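PDB 6A5K: histone-lysine N-methyltransferase, H3 lysine-9 specific SUVH6 from Arabidopsis thaliana, which probably methylates histone H3 at the H3K9 site, using S-adenosylmethionine as methyl donor, and reads non-CG DNA methylation through an SRA domain. Local coordinates for residues L276-W281 / I475-F480; R345-G350 / Q464-D469; L353-F358 / Q490-D495. The protein carries 1 engineered substitution. All coordinates share one frame; numbering follows the deposited sequence.

Contact 1 (L276-W281 / I475-F480); sequences LIYPDW and IPHVMF
Leu276 and His477 meet obliquely, with the CD1 methyl of the leucine set against the imidazole. Leu276 CD1 lies 3.4 Å from His477 ND1. With CG anti to the carbonyl carbon (chi1 -75°), the leucine side chain reaches toward the strand, and its backbone stays well back.

Tyr278 reaches across from the same loop, and its ring does two jobs. Along the ring edge, near the ring plane, CE1 of Tyr278 touches CD1 of Ile475 at 3.8 Å. At its end, the hydroxyl comes up to the imidazole. Tyr278 OH is 4.0 Å from His477 CE1, and the two side chains run at about a right angle.

No direct hydrogen bond joins the two segments. A water does the work instead: it sits 2.9 Å from Tyr278 OH and donates to Ile475 O at 3.0 Å. The same water lies above one face of the His477 ring, over its centre. The phenol is thus tied to the backbone just before the strand starts.

The ND1 of His477 bonds to Glu381 OE2 and its NE2 to Asp469 OD1, which together set the ring rotation, and Tyr468 stacks on the ring. Two carboxylates, one at each nitrogen, would probably favour a doubly protonated imidazole.

Neighbouring Ile277 pairs by its backbone with Gly384 and Leu386. Residues 276-279 therefore lie beside strand 385-388, and Leu276 and Tyr278 lean on His477 at the start of strand 477-482. This is a pre-SET segment laid along the SET domain, as in the SUV39 family of lysine methyltransferases, where the two modules form one compact unit.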
loop_
_atom_site.group_PDB
_atom_site.type_symbol
_atom_site.label_atom_id
_atom_site.label_comp_id
_atom_site.label_asym_id
_atom_site.label_seq_id
_atom_site.Cartn_x
_atom_site.Cartn_y
_atom_site.Cartn_z
ATOM N N LEU A 276 -1.304 -3.311 -25.082
ATOM C CA LEU A 276 -0.520 -4.509 -25.342
ATOM C C LEU A 276 -0.370 -4.745 -26.838
ATOM O O LEU A 276 -1.291 -4.492 -27.617
ATOM C CB LEU A 276 -1.164 -5.730 -24.684
ATOM C CG LEU A 276 -1.008 -5.851 -23.171
ATOM C CD1 LEU A 276 -1.878 -6.988 -22.651
ATOM C CD2 LEU A 276 0.456 -6.078 -22.817
ATOM N N ILE A 277 0.803 -5.215 -27.238
ATOM C CA ILE A 277 1.026 -5.582 -28.626
ATOM C C ILE A 277 1.032 -7.099 -28.746
ATOM O O ILE A 277 1.901 -7.774 -28.192
ATOM C CB ILE A 277 2.334 -4.993 -29.160
ATOM C CG1 ILE A 277 2.322 -3.474 -28.971
ATOM C CG2 ILE A 277 2.548 -5.382 -30.628
ATOM C CD1 ILE A 277 3.659 -2.829 -29.181
ATOM N N TYR A 278 0.037 -7.623 -29.453
ATOM C CA TYR A 278 -0.124 -9.060 -29.617
ATOM C C TYR A 278 0.521 -9.536 -30.904
ATOM O O TYR A 278 0.545 -8.808 -31.898
ATOM C CB TYR A 278 -1.607 -9.442 -29.631
ATOM C CG TYR A 278 -2.333 -9.301 -28.309
ATOM C CD1 TYR A 278 -2.289 -10.312 -27.356
ATOM C CD2 TYR A 278 -3.082 -8.166 -28.022
ATOM C CE1 TYR A 278 -2.958 -10.191 -26.150
ATOM C CE2 TYR A 278 -3.754 -8.036 -26.821
ATOM C CZ TYR A 278 -3.688 -9.050 -25.887
ATOM O OH TYR A 278 -4.354 -8.927 -24.687
ATOM N N PRO A 279 1.057 -10.765 -30.897
ATOM C CA PRO A 279 1.297 -11.394 -32.196
ATOM C C PRO A 279 -0.057 -11.624 -32.861
ATOM O O PRO A 279 -1.076 -11.637 -32.166
ATOM C CB PRO A 279 1.992 -12.716 -31.842
ATOM C CG PRO A 279 2.475 -12.540 -30.427
ATOM C CD PRO A 279 1.489 -11.616 -29.777
ATOM N N ASP A 280 -0.078 -11.797 -34.176
ATOM C CA ASP A 280 -1.348 -11.910 -34.884
ATOM C C ASP A 280 -2.081 -13.213 -34.557
ATOM O O ASP A 280 -3.312 -13.232 -34.460
ATOM C CB ASP A 280 -1.123 -11.780 -36.385
ATOM C CG ASP A 280 -0.440 -10.476 -36.754
ATOM O OD1 ASP A 280 -0.804 -9.434 -36.169
ATOM O OD2 ASP A 280 0.452 -10.484 -37.631
ATOM N N TRP A 281 -1.331 -14.293 -34.349
ATOM C CA TRP A 281 -1.944 -15.582 -34.046
ATOM C C TRP A 281 -2.371 -15.675 -32.583
ATOM O O TRP A 281 -2.786 -16.738 -32.124
ATOM C CB TRP A 281 -0.990 -16.732 -34.396
ATOM C CG TRP A 281 0.243 -16.789 -33.544
ATOM C CD1 TRP A 281 0.414 -17.509 -32.395
ATOM C CD2 TRP A 281 1.479 -16.109 -33.779
ATOM N NE1 TRP A 281 1.680 -17.313 -31.897
ATOM C CE2 TRP A 281 2.355 -16.456 -32.728
ATOM C CE3 TRP A 281 1.933 -15.236 -34.774
ATOM C CZ2 TRP A 281 3.655 -15.960 -32.645
ATOM C CZ3 TRP A 281 3.225 -14.746 -34.689
ATOM C CH2 TRP A 281 4.072 -15.110 -33.633
ATOM N N ILE A 475 -1.730 -15.995 -21.656
ATOM C CA ILE A 475 -1.318 -14.600 -21.746
ATOM C C ILE A 475 -2.249 -13.671 -20.966
ATOM O O ILE A 475 -2.878 -12.777 -21.535
ATOM C CB ILE A 475 -1.235 -14.150 -23.217
ATOM C CG1 ILE A 475 -2.502 -14.552 -23.979
ATOM C CG2 ILE A 475 -0.015 -14.773 -23.882
ATOM C CD1 ILE A 475 -2.670 -13.848 -25.301
ATOM N N PRO A 476 -2.331 -13.873 -19.645
ATOM C CA PRO A 476 -3.148 -12.963 -18.845
ATOM C C PRO A 476 -2.526 -11.575 -18.785
ATOM O O PRO A 476 -1.323 -11.417 -19.038
ATOM C CB PRO A 476 -3.153 -13.625 -17.468
ATOM C CG PRO A 476 -1.837 -14.335 -17.407
ATOM C CD PRO A 476 -1.622 -14.857 -18.806
ATOM N N HIS A 477 -3.346 -10.577 -18.476
ATOM C CA HIS A 477 -2.842 -9.251 -18.152
ATOM C C HIS A 477 -2.067 -9.326 -16.844
ATOM O O HIS A 477 -2.508 -9.979 -15.896
ATOM C CB HIS A 477 -3.985 -8.242 -18.030
ATOM C CG HIS A 477 -4.726 -8.014 -19.308
ATOM N ND1 HIS A 477 -4.329 -7.084 -20.244
ATOM C CD2 HIS A 477 -5.842 -8.599 -19.809
ATOM C CE1 HIS A 477 -5.163 -7.110 -21.269
ATOM N NE2 HIS A 477 -6.088 -8.022 -21.029
ATOM N N VAL A 478 -0.914 -8.664 -16.790
ATOM C CA VAL A 478 -0.149 -8.606 -15.546
ATOM C C VAL A 478 -0.457 -7.283 -14.848
ATOM O O VAL A 478 -0.054 -6.217 -15.312
ATOM C CB VAL A 478 1.360 -8.772 -15.811
ATOM C CG1 VAL A 478 2.180 -8.513 -14.546
ATOM C CG2 VAL A 478 1.631 -10.181 -16.361
HETATM N N MSE A 479 -1.205 -7.358 -13.750
HETATM C CA MSE A 479 -1.686 -6.167 -13.056
HETATM C C MSE A 479 -1.042 -6.060 -11.682
HETATM O O MSE A 479 -1.100 -7.009 -10.906
HETATM C CB MSE A 479 -3.210 -6.219 -12.903
HETATM C CG MSE A 479 -3.955 -6.523 -14.213
HETATM SE SE MSE A 479 -3.604 -5.134 -15.516
HETATM C CE MSE A 479 -5.277 -5.193 -16.531
ATOM N N PHE A 480 -0.454 -4.911 -11.362
ATOM C CA PHE A 480 0.150 -4.749 -10.039
ATOM C C PHE A 480 -0.824 -4.199 -9.000
ATOM O O PHE A 480 -1.603 -3.284 -9.284
ATOM C CB PHE A 480 1.374 -3.844 -10.130
ATOM C CG PHE A 480 2.445 -4.391 -11.010
ATOM C CD1 PHE A 480 3.252 -5.424 -10.565
ATOM C CD2 PHE A 480 2.642 -3.890 -12.286
ATOM C CE1 PHE A 480 4.244 -5.942 -11.371
ATOM C CE2 PHE A 480 3.625 -4.410 -13.099
ATOM C CZ PHE A 480 4.428 -5.434 -12.639
HETATM O O HOH W 1 -2.744 -9.973 -22.461
#

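Contact 2 (R345-G350 / Q464-D469); sequences RVTQHG and QNVLYD
Gln348 lies over one face of the Tyr468 ring. It belongs to the short 3-10 turn 347-349, which follows the three-zinc pre-SET cluster and packs against strand 461-467 of the SET domain.

Gln348 CB makes a CH-pi contact. It is 3.7 Å from the centroid of the Tyr468 ring and 16° off the ring normal, with Tyr468 CE1 its nearest atom at 3.5 Å. The first torsion (chi1 62°) places CG between the backbone N and the carbonyl carbon. CG also sits above the rim of the His349 ring. The chain then runs extended, and the amide comes to rest 24° from the plane of the tyrosine ring. Gln348 CD is 4.2 Å from Tyr468 CD1, and Gln348 NE2 is 4.0 Å from Tyr468 CB. That NE2 is held by Glu331 OE1 and by the backbone O of Cys332, a zinc ligand. The amide therefore links the tyrosine to the edge of the metal cluster. On the opposite face of the Tyr468 ring, Asp469 OD1 lies over the centre.

Beside this pair, Thr347 OG1 rests on Val466 CG1 at 3.6 Å. Its hydrogen bond goes to Glu331 OE2, so the carboxylate of Glu331 grips both Thr347 and Gln348. At the tip of Gln348, OE1 takes an in-plane bond on a lone pair from Arg345 NH1, at 3.0 Å.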
loop_
_atom_site.group_PDB
_atom_site.type_symbol
_atom_site.label_atom_id
_atom_site.label_comp_id
_atom_site.label_asym_id
_atom_site.label_seq_id
_atom_site.Cartn_x
_atom_site.Cartn_y
_atom_site.Cartn_z
ATOM N N ARG A 345 -15.272 -4.998 -12.360
ATOM C CA ARG A 345 -14.551 -4.183 -13.332
ATOM C C ARG A 345 -13.643 -3.218 -12.586
ATOM O O ARG A 345 -14.095 -2.201 -12.070
ATOM C CB ARG A 345 -15.509 -3.419 -14.249
ATOM C CG ARG A 345 -16.397 -4.293 -15.116
ATOM C CD ARG A 345 -17.250 -3.413 -16.026
ATOM N NE ARG A 345 -18.309 -4.143 -16.715
ATOM C CZ ARG A 345 -18.166 -4.700 -17.910
ATOM N NH1 ARG A 345 -16.992 -4.640 -18.529
ATOM N NH2 ARG A 345 -19.188 -5.334 -18.476
ATOM N N VAL A 346 -12.363 -3.553 -12.513
ATOM C CA VAL A 346 -11.416 -2.744 -11.754
ATOM C C VAL A 346 -10.179 -2.403 -12.588
ATOM O O VAL A 346 -10.024 -1.262 -13.025
ATOM C CB VAL A 346 -10.985 -3.453 -10.446
ATOM C CG1 VAL A 346 -9.960 -2.608 -9.694
ATOM C CG2 VAL A 346 -12.192 -3.730 -9.565
ATOM N N THR A 347 -9.310 -3.386 -12.819
ATOM C CA THR A 347 -8.042 -3.120 -13.501
ATOM C C THR A 347 -8.251 -2.709 -14.964
ATOM O O THR A 347 -7.402 -2.040 -15.556
ATOM C CB THR A 347 -7.078 -4.345 -13.450
ATOM O OG1 THR A 347 -7.608 -5.435 -14.219
ATOM C CG2 THR A 347 -6.873 -4.795 -12.028
ATOM N N GLN A 348 -9.387 -3.087 -15.544
ATOM C CA GLN A 348 -9.631 -2.764 -16.948
ATOM C C GLN A 348 -9.827 -1.257 -17.150
ATOM O O GLN A 348 -9.726 -0.757 -18.268
ATOM C CB GLN A 348 -10.845 -3.532 -17.479
ATOM C CG GLN A 348 -12.156 -3.202 -16.777
ATOM C CD GLN A 348 -13.255 -4.186 -17.124
ATOM O OE1 GLN A 348 -14.193 -3.853 -17.843
ATOM N NE2 GLN A 348 -13.149 -5.405 -16.606
ATOM N N HIS A 349 -10.092 -0.540 -16.062
ATOM C CA HIS A 349 -10.318 0.899 -16.128
ATOM C C HIS A 349 -9.015 1.704 -16.145
ATOM O O HIS A 349 -9.037 2.931 -16.259
ATOM C CB HIS A 349 -11.198 1.345 -14.963
ATOM C CG HIS A 349 -12.616 0.885 -15.068
ATOM N ND1 HIS A 349 -13.293 0.830 -16.271
ATOM C CD2 HIS A 349 -13.490 0.451 -14.131
ATOM C CE1 HIS A 349 -14.517 0.387 -16.067
ATOM N NE2 HIS A 349 -14.664 0.146 -14.773
ATOM N N GLY A 350 -7.886 1.013 -16.039
ATOM C CA GLY A 350 -6.589 1.653 -16.165
ATOM C C GLY A 350 -6.124 2.426 -14.941
ATOM O O GLY A 350 -6.707 2.328 -13.864
ATOM N N GLN A 464 -0.452 -9.695 -10.341
ATOM C CA GLN A 464 -1.707 -10.421 -10.301
ATOM C C GLN A 464 -2.192 -10.639 -11.727
ATOM O O GLN A 464 -2.384 -9.677 -12.480
ATOM C CB GLN A 464 -2.752 -9.648 -9.498
ATOM C CG GLN A 464 -4.140 -10.272 -9.492
ATOM C CD GLN A 464 -4.131 -11.663 -8.880
ATOM O OE1 GLN A 464 -3.766 -11.837 -7.713
ATOM N NE2 GLN A 464 -4.520 -12.667 -9.669
ATOM N N ASN A 465 -2.384 -11.899 -12.096
ATOM C CA ASN A 465 -2.908 -12.230 -13.418
ATOM C C ASN A 465 -4.395 -11.913 -13.498
ATOM O O ASN A 465 -5.162 -12.311 -12.620
ATOM C CB ASN A 465 -2.669 -13.706 -13.743
ATOM C CG ASN A 465 -1.206 -14.016 -14.013
ATOM O OD1 ASN A 465 -0.405 -13.120 -14.263
ATOM N ND2 ASN A 465 -0.855 -15.295 -13.972
ATOM N N VAL A 466 -4.793 -11.190 -14.545
ATOM C CA VAL A 466 -6.197 -10.828 -14.749
ATOM C C VAL A 466 -6.629 -11.117 -16.186
ATOM O O VAL A 466 -5.900 -10.834 -17.135
ATOM C CB VAL A 466 -6.466 -9.330 -14.423
ATOM C CG1 VAL A 466 -7.937 -8.962 -14.687
ATOM C CG2 VAL A 466 -6.114 -9.020 -12.970
ATOM N N LEU A 467 -7.814 -11.700 -16.335
ATOM C CA LEU A 467 -8.422 -11.889 -17.648
ATOM C C LEU A 467 -9.734 -11.118 -17.728
ATOM O O LEU A 467 -10.504 -11.118 -16.763
ATOM C CB LEU A 467 -8.662 -13.377 -17.917
ATOM C CG LEU A 467 -7.397 -14.227 -18.072
ATOM C CD1 LEU A 467 -7.722 -15.715 -17.985
ATOM C CD2 LEU A 467 -6.702 -13.901 -19.394
ATOM N N TYR A 468 -9.987 -10.451 -18.857
ATOM C CA TYR A 468 -11.297 -9.826 -19.068
ATOM C C TYR A 468 -11.699 -9.676 -20.540
ATOM O O TYR A 468 -12.858 -9.913 -20.882
ATOM C CB TYR A 468 -11.360 -8.456 -18.373
ATOM C CG TYR A 468 -10.478 -7.376 -18.961
ATOM C CD1 TYR A 468 -10.993 -6.440 -19.851
ATOM C CD2 TYR A 468 -9.139 -7.268 -18.604
ATOM C CE1 TYR A 468 -10.197 -5.443 -20.386
ATOM C CE2 TYR A 468 -8.337 -6.269 -19.134
ATOM C CZ TYR A 468 -8.872 -5.363 -20.026
ATOM O OH TYR A 468 -8.084 -4.368 -20.560
ATOM N N ASP A 469 -10.771 -9.288 -21.410
ATOM C CA ASP A 469 -11.124 -9.104 -22.822
ATOM C C ASP A 469 -10.881 -10.365 -23.647
ATOM O O ASP A 469 -11.109 -10.373 -24.856
ATOM C CB ASP A 469 -10.357 -7.930 -23.432
ATOM C CG ASP A 469 -8.855 -8.089 -23.326
ATOM O OD1 ASP A 469 -8.389 -8.861 -22.459
ATOM O OD2 ASP A 469 -8.138 -7.436 -24.113
#

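Contact 3 (L353-F358 / Q490-D495)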
loop_
_atom_site.group_PDB
_atom_site.type_symbol
_atom_site.label_atom_id
_atom_site.label_comp_id
_atom_site.label_asym_id
_atom_site.label_seq_id
_atom_site.Cartn_x
_atom_site.Cartn_y
_atom_site.Cartn_z
ATOM N N LEU A 353 -4.120 6.338 -10.125
ATOM C CA LEU A 353 -3.199 7.011 -9.208
ATOM C C LEU A 353 -2.226 7.937 -9.932
ATOM O O LEU A 353 -1.855 7.680 -11.077
ATOM C CB LEU A 353 -2.415 5.973 -8.406
ATOM C CG LEU A 353 -3.245 5.062 -7.509
ATOM C CD1 LEU A 353 -2.399 3.871 -7.026
ATOM C CD2 LEU A 353 -3.776 5.869 -6.346
ATOM N N PRO A 354 -1.800 9.020 -9.259
ATOM C CA PRO A 354 -0.801 9.928 -9.838
ATOM C C PRO A 354 0.618 9.365 -9.720
ATOM O O PRO A 354 1.272 9.525 -8.688
ATOM C CB PRO A 354 -0.966 11.203 -9.007
ATOM C CG PRO A 354 -1.460 10.725 -7.684
ATOM C CD PRO A 354 -2.299 9.496 -7.957
ATOM N N LEU A 355 1.084 8.706 -10.775
ATOM C CA LEU A 355 2.415 8.107 -10.769
ATOM C C LEU A 355 3.463 9.044 -11.352
ATOM O O LEU A 355 3.154 9.933 -12.152
ATOM C CB LEU A 355 2.418 6.791 -11.551
ATOM C CG LEU A 355 1.391 5.741 -11.129
ATOM C CD1 LEU A 355 1.517 4.498 -11.993
ATOM C CD2 LEU A 355 1.553 5.392 -9.650
ATOM N N GLU A 356 4.707 8.838 -10.933
ATOM C CA GLU A 356 5.847 9.507 -11.549
ATOM C C GLU A 356 7.065 8.592 -11.488
ATOM O O GLU A 356 7.142 7.713 -10.622
ATOM C CB GLU A 356 6.132 10.849 -10.864
ATOM C CG GLU A 356 6.924 10.762 -9.574
ATOM C CD GLU A 356 7.177 12.130 -8.950
ATOM O OE1 GLU A 356 6.665 13.141 -9.483
ATOM O OE2 GLU A 356 7.892 12.197 -7.927
ATOM N N ILE A 357 7.995 8.761 -12.429
ATOM C CA ILE A 357 9.267 8.064 -12.322
ATOM C C ILE A 357 10.318 9.014 -11.766
ATOM O O ILE A 357 10.221 10.241 -11.914
ATOM C CB ILE A 357 9.750 7.466 -13.666
ATOM C CG1 ILE A 357 10.127 8.561 -14.673
ATOM C CG2 ILE A 357 8.699 6.516 -14.238
ATOM C CD1 ILE A 357 10.838 8.018 -15.907
ATOM N N PHE A 358 11.313 8.444 -11.098
ATOM C CA PHE A 358 12.309 9.262 -10.433
ATOM C C PHE A 358 13.650 8.548 -10.390
ATOM O O PHE A 358 13.714 7.323 -10.484
ATOM C CB PHE A 358 11.854 9.618 -9.012
ATOM C CG PHE A 358 11.903 8.461 -8.051
ATOM C CD1 PHE A 358 10.909 7.491 -8.058
ATOM C CD2 PHE A 358 12.946 8.342 -7.142
ATOM C CE1 PHE A 358 10.957 6.418 -7.172
ATOM C CE2 PHE A 358 13.000 7.279 -6.261
ATOM C CZ PHE A 358 12.004 6.310 -6.281
ATOM N N GLN A 490 6.845 6.857 -1.519
ATOM C CA GLN A 490 7.633 5.655 -1.258
ATOM C C GLN A 490 7.810 4.892 -2.564
ATOM O O GLN A 490 6.851 4.742 -3.330
ATOM C CB GLN A 490 6.964 4.762 -0.204
ATOM C CG GLN A 490 7.719 3.460 0.069
ATOM C CD GLN A 490 7.105 2.625 1.186
ATOM O OE1 GLN A 490 6.410 1.636 0.933
ATOM N NE2 GLN A 490 7.380 3.008 2.432
ATOM N N GLU A 491 9.025 4.418 -2.831
ATOM C CA GLU A 491 9.253 3.700 -4.083
ATOM C C GLU A 491 8.381 2.441 -4.147
ATOM O O GLU A 491 8.282 1.683 -3.172
ATOM C CB GLU A 491 10.726 3.331 -4.253
ATOM C CG GLU A 491 11.029 2.714 -5.620
ATOM C CD GLU A 491 12.510 2.481 -5.868
ATOM O OE1 GLU A 491 13.337 2.782 -4.978
ATOM O OE2 GLU A 491 12.844 1.996 -6.968
ATOM N N LEU A 492 7.737 2.241 -5.295
ATOM C CA LEU A 492 6.954 1.039 -5.562
ATOM C C LEU A 492 7.844 -0.053 -6.159
ATOM O O LEU A 492 8.598 0.207 -7.094
ATOM C CB LEU A 492 5.804 1.356 -6.517
ATOM C CG LEU A 492 4.940 2.568 -6.172
ATOM C CD1 LEU A 492 3.870 2.769 -7.241
ATOM C CD2 LEU A 492 4.303 2.360 -4.813
ATOM N N CYS A 493 7.747 -1.264 -5.613
ATOM C CA CYS A 493 8.556 -2.404 -6.046
ATOM C C CYS A 493 7.781 -3.706 -5.923
ATOM O O CYS A 493 6.887 -3.819 -5.091
ATOM C CB CYS A 493 9.835 -2.527 -5.218
ATOM S SG CYS A 493 10.929 -1.079 -5.253
ATOM N N TYR A 494 8.160 -4.693 -6.731
ATOM C CA TYR A 494 7.657 -6.056 -6.585
ATOM C C TYR A 494 8.822 -7.029 -6.703
ATOM O O TYR A 494 9.951 -6.638 -7.019
ATOM C CB TYR A 494 6.578 -6.383 -7.631
ATOM C CG TYR A 494 7.097 -6.379 -9.048
ATOM C CD1 TYR A 494 7.217 -5.189 -9.752
ATOM C CD2 TYR A 494 7.471 -7.560 -9.682
ATOM C CE1 TYR A 494 7.697 -5.163 -11.041
ATOM C CE2 TYR A 494 7.960 -7.541 -10.992
ATOM C CZ TYR A 494 8.065 -6.336 -11.660
ATOM O OH TYR A 494 8.540 -6.279 -12.952
ATOM N N ASP A 495 8.540 -8.302 -6.458
ATOM C CA ASP A 495 9.552 -9.355 -6.510
ATOM C C ASP A 495 9.784 -9.840 -7.951
ATOM O O ASP A 495 8.921 -10.488 -8.541
ATOM C CB ASP A 495 9.117 -10.517 -5.610
ATOM C CG ASP A 495 10.071 -11.694 -5.655
ATOM O OD1 ASP A 495 11.267 -11.503 -5.959
ATOM O OD2 ASP A 495 9.610 -12.825 -5.392
#
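A chi1 of 72° puts CG of Phe358 between its backbone N and carbonyl carbon, and the ring points at Glu491. The glutamate answers with CG anti to the backbone N (chi1 -174°) and an extended chain, which runs past the end of the ring.

The two side chains cross at about a right angle. Phe358 CZ is 3.8 Å from Glu491 CG, and Glu491 CB lies in the plane of the ring at its edge. The carboxylate stands 79° from the ring plane. Glu491 OE2 accepts a hydrogen bond from Asn454 ND2, and OE1 forms a salt bridge with Arg363 NH2. The acid is thus held at both oxygens, while its methylene groups face the phenyl edge. Phe358 has a cation-pi partner in Arg368. With an alanine in place of Glu491, Arg363 and Asn454 would probably lose their carboxylate mate, and a gap is likely to open where CG now lies against CZ of Phe358.

The second touch is apolar: Leu355 CD2 meets Leu492 CD1 at 4.2 Å. Val367 and Ile379 also pack on Leu492.

Strand 365-369 lies between the two strands in the sheet, antiparallel to both. Phe358 and Glu491 therefore reach each other past an intervening strand. The contact lies in a mixed sheet that SET-domain strands 365-369 and 491-494 share with strand 257-259 from the pre-SET range, near the bound S-adenosylmethionine.

Overall arrangement
Contacts 1 and 2 share one sheet, where strands 477-482 and 461-467 are neighbours. Their centres are 12 Å apart. Met479 O and Gln464 N, 2.8 Å apart, probably bond across the strands. Met479 CE also packs on Thr347 OG1 at 3.3 Å. Contact 3 belongs to another sheet, with its centre about 22 Å from that of contact 1 and 19 Å from that of contact 2. Phe480 CE1 packs on Tyr494 CD1 at 3.5 Å, joining contacts 1 and 3. The Gln348 side chain of contact 2 is about 8 Å from a bound zinc ion. Contact 3 lies toward the cofactor, with S-adenosylmethionine about 7 Å from the Glu491 side chain.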